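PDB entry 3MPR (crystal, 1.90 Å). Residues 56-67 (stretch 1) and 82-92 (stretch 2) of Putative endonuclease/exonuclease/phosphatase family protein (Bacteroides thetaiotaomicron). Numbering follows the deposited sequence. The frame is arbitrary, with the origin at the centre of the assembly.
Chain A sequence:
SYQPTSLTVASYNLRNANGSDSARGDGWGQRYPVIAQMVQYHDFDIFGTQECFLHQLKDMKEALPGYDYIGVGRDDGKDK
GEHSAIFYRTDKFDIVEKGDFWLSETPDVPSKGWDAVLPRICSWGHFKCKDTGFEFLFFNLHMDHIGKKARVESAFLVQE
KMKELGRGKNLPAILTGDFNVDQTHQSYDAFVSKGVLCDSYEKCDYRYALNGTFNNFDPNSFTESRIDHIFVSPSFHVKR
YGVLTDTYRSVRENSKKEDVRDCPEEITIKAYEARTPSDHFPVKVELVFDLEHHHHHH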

# COMPACT_ATOMS: atom_id res chain seq x y z
N GLN A 56 -10.85 -22.40 -2.83
CA GLN A 56 -10.13 -21.16 -2.54
C GLN A 56 -10.93 -19.92 -2.94
O GLN A 56 -10.87 -18.89 -2.27
CB GLN A 56 -8.80 -21.16 -3.29
CG GLN A 56 -7.82 -22.24 -2.84
CD GLN A 56 -6.54 -22.16 -3.61
OE1 GLN A 56 -5.68 -21.32 -3.32
NE2 GLN A 56 -6.40 -23.01 -4.61
N LEU A 57 -11.66 -20.01 -4.05
CA LEU A 57 -12.50 -18.89 -4.48
C LEU A 57 -13.60 -18.63 -3.45
O LEU A 57 -13.91 -17.48 -3.13
CB LEU A 57 -13.11 -19.17 -5.85
CG LEU A 57 -12.11 -19.27 -7.01
CD1 LEU A 57 -12.84 -19.66 -8.29
CD2 LEU A 57 -11.37 -17.93 -7.20
N LYS A 58 -14.18 -19.71 -2.92
CA LYS A 58 -15.24 -19.57 -1.92
C LYS A 58 -14.72 -18.95 -0.62
O LYS A 58 -15.38 -18.13 0.00
CB LYS A 58 -15.90 -20.93 -1.66
CG LYS A 58 -16.84 -21.33 -2.79
CD LYS A 58 -17.37 -22.74 -2.61
CE LYS A 58 -18.31 -23.11 -3.76
NZ LYS A 58 -18.71 -24.55 -3.62
N ASP A 59 -13.52 -19.36 -0.23
CA ASP A 59 -12.86 -18.77 0.93
C ASP A 59 -12.64 -17.28 0.73
O ASP A 59 -12.87 -16.47 1.64
CB ASP A 59 -11.48 -19.40 1.15
CG ASP A 59 -11.55 -20.87 1.49
OD1 ASP A 59 -12.64 -21.33 1.89
OD2 ASP A 59 -10.51 -21.56 1.35
N MSE A 60 -12.19 -16.91 -0.46
CA MSE A 60 -11.88 -15.50 -0.72
C MSE A 60 -13.15 -14.67 -0.70
O MSE A 60 -13.19 -13.61 -0.09
CB MSE A 60 -11.12 -15.33 -2.04
CG MSE A 60 -9.68 -15.82 -1.99
SE MSE A 60 -8.58 -14.73 -0.77
CE MSE A 60 -9.01 -12.98 -1.50
N LYS A 61 -14.20 -15.15 -1.36
CA LYS A 61 -15.46 -14.42 -1.33
C LYS A 61 -15.98 -14.28 0.12
O LYS A 61 -16.43 -13.22 0.52
CB LYS A 61 -16.50 -15.08 -2.24
CG LYS A 61 -17.84 -14.37 -2.27
CD LYS A 61 -18.75 -14.95 -3.35
CE LYS A 61 -20.09 -14.24 -3.37
NZ LYS A 61 -21.01 -14.90 -4.34
N GLU A 62 -15.88 -15.35 0.90
CA GLU A 62 -16.31 -15.24 2.29
C GLU A 62 -15.50 -14.17 3.01
O GLU A 62 -16.03 -13.41 3.82
CB GLU A 62 -16.19 -16.59 3.01
CG GLU A 62 -16.46 -16.52 4.51
CD GLU A 62 -16.30 -17.86 5.19
OE1 GLU A 62 -15.18 -18.42 5.15
OE2 GLU A 62 -17.29 -18.37 5.75
N ALA A 63 -14.21 -14.08 2.70
CA ALA A 63 -13.33 -13.11 3.34
C ALA A 63 -13.49 -11.71 2.77
O ALA A 63 -12.91 -10.76 3.30
CB ALA A 63 -11.87 -13.55 3.23
N LEU A 64 -14.26 -11.59 1.69
CA LEU A 64 -14.40 -10.31 0.99
C LEU A 64 -15.85 -9.88 0.82
O LEU A 64 -16.39 -9.92 -0.28
CB LEU A 64 -13.72 -10.36 -0.38
CG LEU A 64 -12.18 -10.42 -0.37
CD1 LEU A 64 -11.66 -10.60 -1.80
CD2 LEU A 64 -11.59 -9.18 0.27
N PRO A 65 -16.50 -9.48 1.93
CA PRO A 65 -17.88 -9.00 1.86
C PRO A 65 -17.95 -7.90 0.83
O PRO A 65 -17.10 -7.01 0.83
CB PRO A 65 -18.11 -8.40 3.25
CG PRO A 65 -17.18 -9.16 4.14
CD PRO A 65 -15.96 -9.45 3.30
N GLY A 66 -18.94 -7.98 -0.06
CA GLY A 66 -19.11 -6.96 -1.07
C GLY A 66 -18.46 -7.28 -2.41
O GLY A 66 -18.63 -6.52 -3.36
N TYR A 67 -17.70 -8.37 -2.47
CA TYR A 67 -17.11 -8.83 -3.73
C TYR A 67 -17.83 -10.05 -4.28
O TYR A 67 -18.31 -10.89 -3.52
CB TYR A 67 -15.63 -9.19 -3.54
CG TYR A 67 -14.71 -8.00 -3.39
CD1 TYR A 67 -13.96 -7.53 -4.47
CD2 TYR A 67 -14.56 -7.35 -2.16
CE1 TYR A 67 -13.10 -6.42 -4.33
CE2 TYR A 67 -13.71 -6.26 -2.01
CZ TYR A 67 -12.99 -5.80 -3.10
OH TYR A 67 -12.15 -4.71 -2.94
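Stretch 2 (82-92) EHSAIFYRTDK

Stretch 2 is largely extended up to Arg89, then turns at Thr90 to Lys92. It runs alongside the helix of stretch 1, with residues 86-89 forming a strand whose direction lies only 14° from that of helix 56-63, at a closest axial approach of 10.9 Å. Side chains alternate along it: His83, Ala85 and Phe87 point toward stretch 1, whereas Ser84, Ile86 and Tyr88 point away. The main bump is the Phe87 ring, which enters a hollow lined by Leu57, Met60, Lys61, Leu64 and Tyr67. Leu57 CD2 meets its edge, 3.7 Å from Phe87 CE1; Met60 CB approaches Phe87 CZ at 3.7 Å, and Leu64 CD1 lies 4.3 Å from Phe87 CD2. Leu57 is the reciprocal knob: its CD2 rests 3.5 Å from Ala85 CB, while its CD1 sits over one face of the His83 ring, 3.4 Å from His83 CG.

Beyond the helix, a type II turn from Leu64 to Tyr67 brings the chain back antiparallel to the strand. Tyr67 and Arg89 form a non-hydrogen-bonded bridge pair, their CA atoms 4.5 Å apart, and Arg89 CG covers one face of the Tyr67 ring, 3.6 Å from Tyr67 CZ. Thr90 N closes the junction with a nearly straight 2.9 Å hydrogen bond to Gly66 O.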

# COMPACT_ATOMS: atom_id res chain seq x y z
N GLU A 82 -7.74 -25.19 -11.77
CA GLU A 82 -7.45 -23.80 -11.40
C GLU A 82 -8.32 -22.85 -12.21
O GLU A 82 -8.77 -23.19 -13.30
CB GLU A 82 -5.99 -23.49 -11.65
CG GLU A 82 -5.05 -24.39 -10.86
CD GLU A 82 -3.60 -23.96 -10.99
OE1 GLU A 82 -3.33 -22.97 -11.70
OE2 GLU A 82 -2.75 -24.63 -10.37
N HIS A 83 -8.56 -21.66 -11.66
CA HIS A 83 -9.35 -20.64 -12.32
C HIS A 83 -8.48 -19.43 -12.66
O HIS A 83 -7.42 -19.22 -12.05
CB HIS A 83 -10.49 -20.14 -11.42
CG HIS A 83 -11.52 -21.18 -11.09
ND1 HIS A 83 -11.25 -22.30 -10.34
CD2 HIS A 83 -12.85 -21.24 -11.39
CE1 HIS A 83 -12.35 -23.02 -10.21
NE2 HIS A 83 -13.34 -22.39 -10.83
N SER A 84 -8.96 -18.65 -13.63
CA SER A 84 -8.50 -17.28 -13.84
C SER A 84 -9.62 -16.36 -13.36
O SER A 84 -10.11 -15.51 -14.11
CB SER A 84 -8.21 -17.05 -15.32
OG SER A 84 -7.12 -17.87 -15.73
N ALA A 85 -10.04 -16.53 -12.11
CA ALA A 85 -11.23 -15.84 -11.63
C ALA A 85 -11.01 -14.34 -11.48
O ALA A 85 -9.96 -13.90 -11.04
CB ALA A 85 -11.70 -16.44 -10.33
N ILE A 86 -12.03 -13.56 -11.85
CA ILE A 86 -12.01 -12.09 -11.68
C ILE A 86 -12.94 -11.71 -10.52
O ILE A 86 -14.11 -12.11 -10.51
CB ILE A 86 -12.46 -11.38 -12.98
CG1 ILE A 86 -11.48 -11.70 -14.12
CG2 ILE A 86 -12.58 -9.86 -12.78
CD1 ILE A 86 -12.07 -11.45 -15.53
N PHE A 87 -12.41 -10.97 -9.54
CA PHE A 87 -13.19 -10.49 -8.41
C PHE A 87 -13.51 -9.02 -8.63
O PHE A 87 -12.70 -8.28 -9.18
CB PHE A 87 -12.40 -10.64 -7.09
CG PHE A 87 -12.37 -12.04 -6.54
CD1 PHE A 87 -11.53 -13.00 -7.08
CD2 PHE A 87 -13.15 -12.38 -5.45
CE1 PHE A 87 -11.50 -14.28 -6.58
CE2 PHE A 87 -13.12 -13.66 -4.93
CZ PHE A 87 -12.29 -14.61 -5.50
N TYR A 88 -14.69 -8.58 -8.19
CA TYR A 88 -15.07 -7.18 -8.35
C TYR A 88 -16.02 -6.76 -7.25
O TYR A 88 -16.69 -7.59 -6.65
CB TYR A 88 -15.69 -6.95 -9.73
CG TYR A 88 -17.00 -7.68 -9.90
CD1 TYR A 88 -17.01 -9.04 -10.15
CD2 TYR A 88 -18.21 -7.02 -9.78
CE1 TYR A 88 -18.21 -9.74 -10.30
CE2 TYR A 88 -19.41 -7.70 -9.92
CZ TYR A 88 -19.39 -9.06 -10.18
OH TYR A 88 -20.56 -9.77 -10.32
N ARG A 89 -16.07 -5.45 -6.97
CA ARG A 89 -16.98 -4.92 -5.96
C ARG A 89 -18.38 -4.83 -6.54
O ARG A 89 -18.58 -4.14 -7.54
CB ARG A 89 -16.55 -3.52 -5.52
CG ARG A 89 -15.33 -3.52 -4.64
CD ARG A 89 -15.17 -2.18 -3.97
NE ARG A 89 -16.32 -1.86 -3.12
CZ ARG A 89 -16.30 -0.90 -2.20
NH1 ARG A 89 -15.19 -0.20 -2.01
NH2 ARG A 89 -17.38 -0.65 -1.47
N THR A 90 -19.34 -5.51 -5.93
CA THR A 90 -20.67 -5.55 -6.53
C THR A 90 -21.36 -4.19 -6.42
O THR A 90 -22.25 -3.86 -7.22
CB THR A 90 -21.56 -6.66 -5.94
OG1 THR A 90 -21.71 -6.47 -4.53
CG2 THR A 90 -20.97 -8.03 -6.21
N ASP A 91 -20.97 -3.39 -5.44
CA ASP A 91 -21.57 -2.06 -5.30
C ASP A 91 -21.04 -1.07 -6.33
O ASP A 91 -21.60 0.02 -6.47
CB ASP A 91 -21.43 -1.51 -3.86
CG ASP A 91 -20.00 -1.14 -3.48
OD1 ASP A 91 -19.06 -1.39 -4.26
OD2 ASP A 91 -19.80 -0.59 -2.37
N LYS A 92 -19.99 -1.45 -7.07
CA LYS A 92 -19.42 -0.55 -8.08
C LYS A 92 -19.70 -0.90 -9.55
O LYS A 92 -19.75 -0.01 -10.39
CB LYS A 92 -17.91 -0.43 -7.89
CG LYS A 92 -17.51 0.50 -6.75
CD LYS A 92 -16.00 0.51 -6.59
CE LYS A 92 -15.60 1.09 -5.24
NZ LYS A 92 -15.37 2.55 -5.32
O HOH W 1 -19.72 -4.12 -2.93